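Local coordinates for Iron(3+)-hydroxamate-binding protein FhuD (Bacillus subtilis subsp. subtilis, PDB 3G9Q), which captures iron(3+)-hydroxamate complexes such as ferrichrome and hands them to the membrane permease of the FhuCBGD ABC transporter for import, at residues 40-45 with 51-56; 15-20 with 26-31; 169-174 with 256-261; 73-78 with 86-91. All blocks are in the same frame, centred on the assembly; numbering follows the deposited sequence.

Contact 1: 40-45 with 51-56; sequences ENVFKN and KTNGVE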
# COMPACT_ATOMS: atom_id res chain seq x y z
N GLU A 40 3.51 14.44 -6.02
CA GLU A 40 4.83 14.17 -5.46
C GLU A 40 5.08 12.78 -4.88
O GLU A 40 6.13 12.19 -5.11
CB GLU A 40 5.20 15.22 -4.41
CG GLU A 40 6.17 16.27 -4.95
CD GLU A 40 7.51 15.68 -5.38
OE1 GLU A 40 8.18 16.29 -6.25
OE2 GLU A 40 7.90 14.61 -4.85
N ASN A 41 4.13 12.28 -4.11
CA ASN A 41 4.30 10.96 -3.51
C ASN A 41 4.89 9.96 -4.49
O ASN A 41 5.83 9.24 -4.16
CB ASN A 41 2.95 10.46 -3.02
CG ASN A 41 2.32 11.40 -2.04
OD1 ASN A 41 2.90 11.66 -0.98
ND2 ASN A 41 1.15 11.95 -2.38
N VAL A 42 4.35 9.95 -5.70
CA VAL A 42 4.79 9.05 -6.74
C VAL A 42 6.31 9.05 -6.94
O VAL A 42 6.95 8.00 -7.01
CB VAL A 42 4.06 9.39 -8.05
CG1 VAL A 42 4.50 8.49 -9.18
CG2 VAL A 42 2.56 9.28 -7.82
N PHE A 43 6.89 10.24 -7.00
CA PHE A 43 8.33 10.37 -7.19
C PHE A 43 9.10 10.15 -5.90
O PHE A 43 10.26 10.53 -5.78
CB PHE A 43 8.66 11.75 -7.76
CG PHE A 43 7.94 12.05 -9.03
CD1 PHE A 43 6.57 12.32 -9.02
CD2 PHE A 43 8.60 11.99 -10.24
CE1 PHE A 43 5.89 12.53 -10.20
CE2 PHE A 43 7.93 12.19 -11.43
CZ PHE A 43 6.57 12.46 -11.42
N LYS A 44 8.46 9.53 -4.91
CA LYS A 44 9.12 9.24 -3.65
C LYS A 44 8.98 7.78 -3.27
O LYS A 44 9.79 7.24 -2.52
CB LYS A 44 8.57 10.11 -2.52
CG LYS A 44 9.09 11.54 -2.52
CD LYS A 44 8.74 12.22 -1.20
CE LYS A 44 9.24 13.65 -1.17
NZ LYS A 44 8.65 14.44 -2.30
N ASN A 45 7.94 7.14 -3.81
CA ASN A 45 7.67 5.73 -3.54
C ASN A 45 8.81 4.87 -4.09
O ASN A 45 9.13 4.93 -5.27
CB ASN A 45 6.35 5.33 -4.17
CG ASN A 45 5.93 3.93 -3.80
OD1 ASN A 45 6.57 3.27 -2.98
ND2 ASN A 45 4.85 3.47 -4.40
N LYS A 51 12.15 2.74 -10.82
CA LYS A 51 12.37 2.46 -12.23
C LYS A 51 11.24 2.97 -13.13
O LYS A 51 11.36 2.93 -14.35
CB LYS A 51 12.57 0.95 -12.47
CG LYS A 51 14.03 0.46 -12.42
CD LYS A 51 14.15 -1.03 -12.73
CE LYS A 51 13.83 -1.33 -14.19
NZ LYS A 51 14.85 -0.77 -15.12
N THR A 52 10.15 3.45 -12.53
CA THR A 52 9.00 3.92 -13.32
C THR A 52 8.62 5.40 -13.16
O THR A 52 7.72 5.73 -12.39
CB THR A 52 7.72 3.11 -12.99
OG1 THR A 52 8.04 1.71 -12.89
CG2 THR A 52 6.68 3.32 -14.07
N ASN A 53 9.27 6.28 -13.91
CA ASN A 53 8.95 7.71 -13.82
C ASN A 53 9.18 8.45 -15.13
O ASN A 53 8.63 9.53 -15.35
CB ASN A 53 9.79 8.35 -12.70
CG ASN A 53 9.03 8.47 -11.40
OD1 ASN A 53 9.60 8.77 -10.34
ND2 ASN A 53 7.72 8.23 -11.46
N GLY A 54 9.97 7.83 -16.00
CA GLY A 54 10.32 8.41 -17.29
C GLY A 54 9.47 9.50 -17.92
O GLY A 54 9.95 10.61 -18.17
N VAL A 55 8.20 9.21 -18.16
CA VAL A 55 7.34 10.18 -18.82
C VAL A 55 6.29 10.95 -18.01
O VAL A 55 5.13 11.02 -18.43
CB VAL A 55 6.64 9.51 -20.03
CG1 VAL A 55 7.69 9.01 -21.04
CG2 VAL A 55 5.78 8.33 -19.56
N GLU A 56 6.66 11.53 -16.87
CA GLU A 56 5.67 12.30 -16.11
C GLU A 56 6.15 13.54 -15.38
O GLU A 56 7.32 13.67 -15.04
CB GLU A 56 4.90 11.43 -15.11
CG GLU A 56 5.66 10.29 -14.49
CD GLU A 56 5.43 9.01 -15.25
OE1 GLU A 56 4.24 8.65 -15.45
OE2 GLU A 56 6.42 8.35 -15.64

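Contact 2: 15-20 with 26-31; sequences KRVVVM and GYFKTL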
# COMPACT_ATOMS: atom_id res chain seq x y z
N LYS A 15 -4.74 8.66 -24.47
CA LYS A 15 -3.34 8.86 -24.82
C LYS A 15 -2.55 9.68 -23.79
O LYS A 15 -1.35 9.49 -23.65
CB LYS A 15 -3.23 9.50 -26.21
CG LYS A 15 -3.67 8.58 -27.36
CD LYS A 15 -3.88 9.33 -28.70
CE LYS A 15 -2.59 9.84 -29.34
NZ LYS A 15 -2.87 10.58 -30.61
N ARG A 16 -3.23 10.58 -23.08
CA ARG A 16 -2.54 11.38 -22.08
C ARG A 16 -3.39 11.54 -20.82
O ARG A 16 -4.36 12.28 -20.80
CB ARG A 16 -2.20 12.77 -22.63
CG ARG A 16 -1.30 12.79 -23.87
CD ARG A 16 -1.06 14.22 -24.30
NE ARG A 16 -0.27 14.96 -23.30
CZ ARG A 16 1.05 14.88 -23.20
NH1 ARG A 16 1.70 15.57 -22.27
NH2 ARG A 16 1.73 14.11 -24.03
N VAL A 17 -2.99 10.83 -19.76
CA VAL A 17 -3.71 10.87 -18.49
C VAL A 17 -2.93 11.55 -17.36
O VAL A 17 -1.75 11.26 -17.14
CB VAL A 17 -4.07 9.44 -18.00
CG1 VAL A 17 -4.81 9.52 -16.67
CG2 VAL A 17 -4.92 8.72 -19.03
N VAL A 18 -3.59 12.46 -16.67
CA VAL A 18 -3.00 13.16 -15.54
C VAL A 18 -3.71 12.60 -14.31
O VAL A 18 -4.95 12.71 -14.17
CB VAL A 18 -3.23 14.69 -15.62
CG1 VAL A 18 -2.78 15.36 -14.32
CG2 VAL A 18 -2.48 15.27 -16.79
N VAL A 19 -2.94 11.98 -13.42
CA VAL A 19 -3.47 11.37 -12.21
C VAL A 19 -3.15 12.21 -10.99
O VAL A 19 -2.00 12.29 -10.58
CB VAL A 19 -2.87 9.96 -12.01
CG1 VAL A 19 -3.48 9.30 -10.80
CG2 VAL A 19 -3.10 9.12 -13.25
N MSE A 20 -4.16 12.85 -10.40
CA MSE A 20 -3.90 13.67 -9.23
C MSE A 20 -4.03 12.90 -7.91
O MSE A 20 -3.68 13.41 -6.84
CB MSE A 20 -4.80 14.92 -9.25
CG MSE A 20 -4.25 16.05 -10.13
SE MSE A 20 -5.59 17.31 -10.79
CE MSE A 20 -5.64 18.59 -9.32
N GLY A 26 0.05 3.65 -9.94
CA GLY A 26 0.44 2.28 -10.25
C GLY A 26 -0.61 1.45 -10.99
O GLY A 26 -0.26 0.47 -11.65
N TYR A 27 -1.88 1.83 -10.87
CA TYR A 27 -2.98 1.11 -11.54
C TYR A 27 -2.93 1.31 -13.06
O TYR A 27 -3.05 0.36 -13.83
CB TYR A 27 -4.36 1.58 -11.05
CG TYR A 27 -4.74 1.08 -9.68
CD1 TYR A 27 -4.33 1.75 -8.54
CD2 TYR A 27 -5.48 -0.09 -9.52
CE1 TYR A 27 -4.62 1.28 -7.28
CE2 TYR A 27 -5.78 -0.57 -8.26
CZ TYR A 27 -5.35 0.11 -7.14
OH TYR A 27 -5.63 -0.35 -5.87
N PHE A 28 -2.77 2.56 -13.46
CA PHE A 28 -2.73 2.92 -14.87
C PHE A 28 -1.41 2.43 -15.46
O PHE A 28 -1.36 2.05 -16.63
CB PHE A 28 -2.90 4.44 -15.01
CG PHE A 28 -4.32 4.93 -14.80
CD1 PHE A 28 -5.14 5.20 -15.88
CD2 PHE A 28 -4.86 5.05 -13.52
CE1 PHE A 28 -6.47 5.58 -15.69
CE2 PHE A 28 -6.18 5.43 -13.33
CZ PHE A 28 -6.99 5.69 -14.42
N LYS A 29 -0.36 2.42 -14.65
CA LYS A 29 0.93 1.94 -15.12
C LYS A 29 0.77 0.46 -15.47
O LYS A 29 1.16 0.02 -16.55
CB LYS A 29 2.01 2.13 -14.04
CG LYS A 29 3.43 1.79 -14.50
CD LYS A 29 3.83 2.61 -15.69
CE LYS A 29 4.93 1.90 -16.45
NZ LYS A 29 5.12 2.48 -17.81
N THR A 30 0.17 -0.31 -14.57
CA THR A 30 -0.04 -1.73 -14.86
C THR A 30 -0.84 -1.91 -16.15
O THR A 30 -0.46 -2.69 -17.02
CB THR A 30 -0.77 -2.45 -13.70
OG1 THR A 30 -0.02 -2.31 -12.50
CG2 THR A 30 -0.90 -3.94 -14.01
N LEU A 31 -1.94 -1.17 -16.29
CA LEU A 31 -2.78 -1.27 -17.48
C LEU A 31 -2.05 -0.79 -18.75
O LEU A 31 -2.42 -1.16 -19.87
CB LEU A 31 -4.08 -0.48 -17.28
CG LEU A 31 -5.30 -1.10 -16.58
CD1 LEU A 31 -4.98 -2.40 -15.92
CD2 LEU A 31 -5.84 -0.09 -15.58

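Contact 3: 169-174 with 256-261; sequences GSIIYK and ISLEGQ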
# COMPACT_ATOMS: atom_id res chain seq x y z
N GLY A 169 -1.30 -5.11 5.77
CA GLY A 169 -2.29 -5.83 6.56
C GLY A 169 -3.09 -6.85 5.76
O GLY A 169 -3.14 -8.01 6.14
N SER A 170 -3.72 -6.43 4.67
CA SER A 170 -4.52 -7.37 3.89
C SER A 170 -3.64 -8.44 3.26
O SER A 170 -4.09 -9.55 3.01
CB SER A 170 -5.34 -6.64 2.80
OG SER A 170 -4.56 -6.31 1.65
N ILE A 171 -2.37 -8.11 3.02
CA ILE A 171 -1.44 -9.08 2.42
C ILE A 171 -1.14 -10.21 3.41
O ILE A 171 -1.35 -11.41 3.13
CB ILE A 171 -0.07 -8.43 2.03
CG1 ILE A 171 -0.26 -6.98 1.56
CG2 ILE A 171 0.59 -9.24 0.94
CD1 ILE A 171 -1.19 -6.74 0.34
N ILE A 172 -0.65 -9.80 4.57
CA ILE A 172 -0.24 -10.70 5.64
C ILE A 172 -1.34 -11.51 6.33
O ILE A 172 -1.16 -12.71 6.57
CB ILE A 172 0.55 -9.90 6.68
CG1 ILE A 172 1.89 -9.49 6.05
CG2 ILE A 172 0.68 -10.69 7.96
CD1 ILE A 172 2.92 -10.61 6.00
N TYR A 173 -2.47 -10.88 6.62
CA TYR A 173 -3.51 -11.59 7.31
C TYR A 173 -4.57 -12.24 6.44
O TYR A 173 -5.34 -13.06 6.95
CB TYR A 173 -4.16 -10.67 8.35
CG TYR A 173 -3.20 -10.21 9.42
CD1 TYR A 173 -3.01 -8.84 9.67
CD2 TYR A 173 -2.46 -11.12 10.19
CE1 TYR A 173 -2.12 -8.40 10.64
CE2 TYR A 173 -1.56 -10.68 11.17
CZ TYR A 173 -1.40 -9.31 11.39
OH TYR A 173 -0.52 -8.86 12.34
N LYS A 174 -4.62 -11.91 5.15
CA LYS A 174 -5.62 -12.49 4.24
C LYS A 174 -5.02 -13.29 3.08
O LYS A 174 -5.36 -14.46 2.89
CB LYS A 174 -6.52 -11.41 3.63
CG LYS A 174 -7.34 -10.58 4.59
CD LYS A 174 -8.37 -9.75 3.82
CE LYS A 174 -9.48 -10.65 3.24
NZ LYS A 174 -10.16 -11.45 4.31
N ILE A 256 1.53 -2.38 -8.45
CA ILE A 256 2.99 -2.33 -8.40
C ILE A 256 3.51 -2.33 -6.96
O ILE A 256 4.46 -3.04 -6.65
CB ILE A 256 3.54 -1.07 -9.06
CG1 ILE A 256 3.06 -0.99 -10.50
CG2 ILE A 256 5.07 -1.06 -8.94
CD1 ILE A 256 3.29 0.35 -11.18
N SER A 257 2.90 -1.51 -6.11
CA SER A 257 3.31 -1.42 -4.71
C SER A 257 3.06 -2.73 -3.98
O SER A 257 3.87 -3.16 -3.15
CB SER A 257 2.55 -0.30 -4.00
OG SER A 257 2.97 0.98 -4.43
N LEU A 258 1.93 -3.36 -4.30
CA LEU A 258 1.57 -4.63 -3.69
C LEU A 258 2.63 -5.67 -4.03
O LEU A 258 3.04 -6.46 -3.18
CB LEU A 258 0.19 -5.09 -4.18
CG LEU A 258 -1.03 -4.31 -3.66
CD1 LEU A 258 -2.31 -4.89 -4.24
CD2 LEU A 258 -1.07 -4.37 -2.14
N GLU A 259 3.09 -5.67 -5.28
CA GLU A 259 4.12 -6.61 -5.69
C GLU A 259 5.40 -6.36 -4.90
O GLU A 259 6.01 -7.29 -4.37
CB GLU A 259 4.40 -6.51 -7.19
CG GLU A 259 3.52 -7.42 -8.04
CD GLU A 259 3.90 -7.42 -9.51
OE1 GLU A 259 3.49 -6.49 -10.25
OE2 GLU A 259 4.61 -8.36 -9.92
N GLY A 260 5.81 -5.09 -4.81
CA GLY A 260 7.00 -4.74 -4.07
C GLY A 260 6.90 -5.08 -2.59
O GLY A 260 7.88 -5.53 -1.97
N GLN A 261 5.72 -4.85 -2.02
CA GLN A 261 5.47 -5.14 -0.60
C GLN A 261 5.48 -6.64 -0.32
O GLN A 261 5.99 -7.06 0.71
CB GLN A 261 4.13 -4.56 -0.15
CG GLN A 261 4.00 -3.07 -0.33
CD GLN A 261 2.63 -2.56 0.06
OE1 GLN A 261 2.38 -1.35 0.05
NE2 GLN A 261 1.73 -3.47 0.41

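Contact 4: 73-78 with 86-91; sequences DLIIVW and KKLEKI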
# COMPACT_ATOMS: atom_id res chain seq x y z
N ASP A 73 -6.21 14.10 -21.96
CA ASP A 73 -7.47 13.68 -22.56
C ASP A 73 -8.31 12.98 -21.49
O ASP A 73 -9.41 12.50 -21.75
CB ASP A 73 -7.24 12.75 -23.79
CG ASP A 73 -6.39 11.51 -23.47
OD1 ASP A 73 -6.52 10.95 -22.37
OD2 ASP A 73 -5.62 11.08 -24.35
N LEU A 74 -7.76 12.93 -20.28
CA LEU A 74 -8.43 12.32 -19.14
C LEU A 74 -7.74 12.70 -17.81
O LEU A 74 -6.51 12.63 -17.69
CB LEU A 74 -8.49 10.79 -19.27
CG LEU A 74 -9.11 10.05 -18.09
CD1 LEU A 74 -10.63 10.18 -18.13
CD2 LEU A 74 -8.71 8.59 -18.14
N ILE A 75 -8.55 13.09 -16.82
CA ILE A 75 -8.06 13.47 -15.49
C ILE A 75 -8.65 12.61 -14.40
O ILE A 75 -9.85 12.35 -14.40
CB ILE A 75 -8.43 14.92 -15.13
CG1 ILE A 75 -7.75 15.88 -16.07
CG2 ILE A 75 -7.98 15.23 -13.71
CD1 ILE A 75 -6.20 15.92 -16.07
N ILE A 76 -7.83 12.14 -13.48
CA ILE A 76 -8.40 11.37 -12.40
C ILE A 76 -8.03 11.97 -11.05
O ILE A 76 -6.86 12.24 -10.79
CB ILE A 76 -8.01 9.87 -12.49
CG1 ILE A 76 -8.48 9.16 -11.24
CG2 ILE A 76 -6.52 9.69 -12.70
CD1 ILE A 76 -7.64 9.29 -9.93
N VAL A 77 -9.03 12.22 -10.22
CA VAL A 77 -8.80 12.79 -8.89
C VAL A 77 -9.74 12.20 -7.85
O VAL A 77 -10.78 11.65 -8.20
CB VAL A 77 -9.06 14.30 -8.86
CG1 VAL A 77 -8.03 15.03 -9.69
CG2 VAL A 77 -10.47 14.58 -9.38
N TRP A 78 -9.38 12.32 -6.58
CA TRP A 78 -10.26 11.82 -5.55
C TRP A 78 -11.39 12.83 -5.31
O TRP A 78 -11.35 13.95 -5.81
CB TRP A 78 -9.49 11.58 -4.24
CG TRP A 78 -8.83 10.24 -4.17
CD1 TRP A 78 -9.39 9.02 -4.43
CD2 TRP A 78 -7.47 9.98 -3.77
NE1 TRP A 78 -8.48 8.02 -4.22
CE2 TRP A 78 -7.29 8.57 -3.81
CE3 TRP A 78 -6.40 10.79 -3.38
CZ2 TRP A 78 -6.07 7.97 -3.48
CZ3 TRP A 78 -5.19 10.18 -3.04
CH2 TRP A 78 -5.04 8.78 -3.10
N LYS A 86 -14.97 21.06 -11.08
CA LYS A 86 -15.54 21.86 -12.17
C LYS A 86 -14.47 22.53 -13.06
O LYS A 86 -14.56 22.46 -14.29
CB LYS A 86 -16.50 22.92 -11.62
CG LYS A 86 -17.96 22.47 -11.51
CD LYS A 86 -18.13 21.21 -10.66
CE LYS A 86 -19.62 20.87 -10.43
NZ LYS A 86 -20.40 20.74 -11.69
N LYS A 87 -13.46 23.16 -12.45
CA LYS A 87 -12.39 23.82 -13.20
C LYS A 87 -11.72 22.78 -14.12
O LYS A 87 -11.49 23.02 -15.31
CB LYS A 87 -11.33 24.40 -12.24
CG LYS A 87 -11.37 25.92 -12.02
CD LYS A 87 -12.61 26.39 -11.27
CE LYS A 87 -12.49 27.76 -10.76
NZ LYS A 87 -11.58 28.16 -9.86
N LEU A 88 -11.44 21.62 -13.53
CA LEU A 88 -10.81 20.49 -14.21
C LEU A 88 -11.66 19.88 -15.32
O LEU A 88 -11.17 19.67 -16.44
CB LEU A 88 -10.44 19.42 -13.18
CG LEU A 88 -9.18 19.64 -12.34
CD1 LEU A 88 -9.13 21.04 -11.80
CD2 LEU A 88 -9.16 18.63 -11.21
N GLU A 89 -12.93 19.60 -15.03
CA GLU A 89 -13.83 19.02 -16.02
C GLU A 89 -13.71 19.81 -17.33
O GLU A 89 -13.90 19.26 -18.42
CB GLU A 89 -15.28 19.08 -15.53
CG GLU A 89 -15.53 18.34 -14.21
CD GLU A 89 -16.91 18.62 -13.60
OE1 GLU A 89 -17.19 18.08 -12.51
OE2 GLU A 89 -17.71 19.38 -14.21
N LYS A 90 -13.37 21.09 -17.21
CA LYS A 90 -13.22 21.96 -18.36
C LYS A 90 -12.03 21.54 -19.20
O LYS A 90 -12.13 21.45 -20.43
CB LYS A 90 -13.04 23.42 -17.91
CG LYS A 90 -13.88 24.44 -18.68
CD LYS A 90 -13.51 24.53 -20.17
CE LYS A 90 -14.39 25.53 -20.93
NZ LYS A 90 -14.24 25.39 -22.41
N ILE A 91 -10.91 21.26 -18.54
CA ILE A 91 -9.70 20.85 -19.25
C ILE A 91 -9.87 19.57 -20.08
O ILE A 91 -9.57 19.55 -21.27
CB ILE A 91 -8.53 20.66 -18.28
CG1 ILE A 91 -8.27 21.98 -17.54
CG2 ILE A 91 -7.28 20.22 -19.05
CD1 ILE A 91 -9.08 22.17 -16.31

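Contact 1: 40-45 with 51-56
The phenyl ring of Phe43 carries the side-chain amide of Asn53 over one face, while the carbonyl oxygen of Glu40 lies at its edge, in the ring plane. The amide is tilted by 25° from the ring plane. Its ND2 sits 3.9 Å above the Phe43 ring plane, displaced toward the rim, and OD1 of Asn53 comes within 3.4 Å of Phe43 CD2. Phe43 takes chi1 -56°, with CG anti to its own carbonyl carbon, and this swings the ring out from the backbone to the amide. At the far end, CZ of Phe43 meets CG of Glu56 at 3.9 Å, obliquely. CG1 of Val42 lies 4.0 Å from ND2 of Asn53. Both segments belong to one long loop that follows strand 35-37 of the parallel N-terminal sheet and folds back on itself before helix 64-68, a short 3-10 turn at 41-42 starting the bend. With an alanine here instead of Phe43, the Asn53 amide is likely to lose the surface it lies on, and a gap would open beside CG of Glu56. Lys44 NZ forms a salt bridge of 2.7 Å with Glu40 OE2, which it meets from above the carboxylate plane.

Contact 2: 15-20 with 26-31
Phe28 faces two valines of the neighbouring strand, Val17 and Val19, in the first beta-alpha-beta unit of the N-terminal lobe, where strand 17-19 leads through helix 25-31 to strand 35-37. The two valines are alternate residues of the strand and so project from the same side of the sheet toward the helix, one near each end of the ring. CG1 of Val17 lies 4.4 Å from Phe28 CE1, and CG2 of Val19 is equally far from Phe28 CD2, the carbon diagonally across the ring. Both approaches are oblique to the ring. The valines share the same first torsion, yet they offer different methyls: in Val17 it is the branch anti to the backbone N that touches, in Val19 the branch beside it. This buried core is wholly apolar, and its area is modest, 101 Å² over both segments. The ring of Phe111, from helix 106-115, meets that of Phe28 with planes at about 45°, adding an aromatic neighbour on the helical layer.

The other side of helix 25-31 is of a different character. Lys29 is exposed, and Thr30 is partly so, its side chain touching Pro255 and Ile256 of the C-terminal helix. There the bonding is polar and local: Gly26 O accepts both Thr30 N, at 3.1 Å, and the hydroxyl Thr30 OG1, at 2.9 Å, the latter with a C=O...O angle of 160° and a tilt of 18° from the carbonyl plane.

Contact 3: 169-174 with 256-261
Ser257 OG, on the residue just before the Leu258 that touches Ile171, is held by two partners, hydrogen-bonding both Asp254 OD1 and Asn45 ND2. This polar pair pins the start of helix 255-270 to the loops about it, while the meeting with helix 169-175 itself is made by hydrocarbon. Ile171 is the residue that reaches across. Its chain runs out through CG1, and the terminal CD1 lies 3.4 Å from CD2 of Leu258, methyl against methyl, the two side chains slanting past each other. In Ile171, CG1 stands beside the backbone N, and the bend at chi2 (-59°) carries CD1 to the leucine. Leu258 has chi1 -71° and is extended at chi2, an ordinary conformation that brings its CD2 branch toward the isoleucine although the base of the side chain does not point straight at it. One turn farther on, the side chain of Gln261 passes across Ile171 at about a right angle. The backbones stay apart, with 8.1 Å between the CA atoms of Ile171 and Leu258.

The fold is that of solute-binding proteins with two lobes joined by a long helix, here helix 118-143. Leu258 also packs on Trp128 of that helix, while Ile171 continues onto Leu262 and Ile265 farther along helix 255-270. Behind Ile171, the side chains of Ile172 and Tyr173 rest on strand 148-154 of the C-terminal sheet.

Contact 4: 73-78 with 86-91
This is a small, buried, apolar contact between a strand and a helix, at the outer end of the N-terminal lobe about 25 Å from the centre of the chain. Leu88 of helix 85-91 sets its CD2 methyl against two side chains of strand 74-78. CG1 of Val77 is the nearer, 4.1 Å from Leu88 CD2, and CG2 of Ile75 lies 4.4 Å from the same methyl. One leucine branch therefore serves both strand residues. In Val77, chi1 of -67° turns CG1 anti to the carbonyl carbon and toward the helix. The CA atoms of Ile75 and Leu88, 7.6 Å apart, are the nearest pair of CA atoms across the two segments. Strand 74-78, helix 85-91 and strand 94-97 form a beta-alpha-beta unit of the parallel sheet, the two strands being neighbours in it. Side chains alternate along strand 74-78: Ile75 and Val77 face this helix, whereas Leu74 and Ile76 point to the other side, where they pack on Val17 and Val19. Helix 64-68 flanks the contact, its Val64 touching Leu88 and its Val67 touching Ile75. The outward surface of helix 85-91 is charged, with Lys86, Lys87, Glu89 and Lys90 all exposed; Lys86 NZ and Glu89 OE2 form a long salt bridge of 3.9 Å.

Overall arrangement
Contacts 2 and 4 share one parallel sheet: strands 17-19 and 74-78 are neighbours in it, and their helices cover opposite faces; both contacts are buried and purely apolar. The strands are tied by backbone bonds, and the residues just before them by Arg16 N to Asp73 OD2, 2.8 Å. Contact 3, nearest the centre of the chain, is also buried and mainly apolar but pairs two helices from distant parts of the sequence. Contact 1 is the more superficial, a loop folded on itself with an amide on a ring. Helix 255-270 links contacts 1, 2 and 3: Ile256 packs against Gly26 and Lys29 of contact 2, while a polar bond to Ser257 joins contact 1 to contact 3.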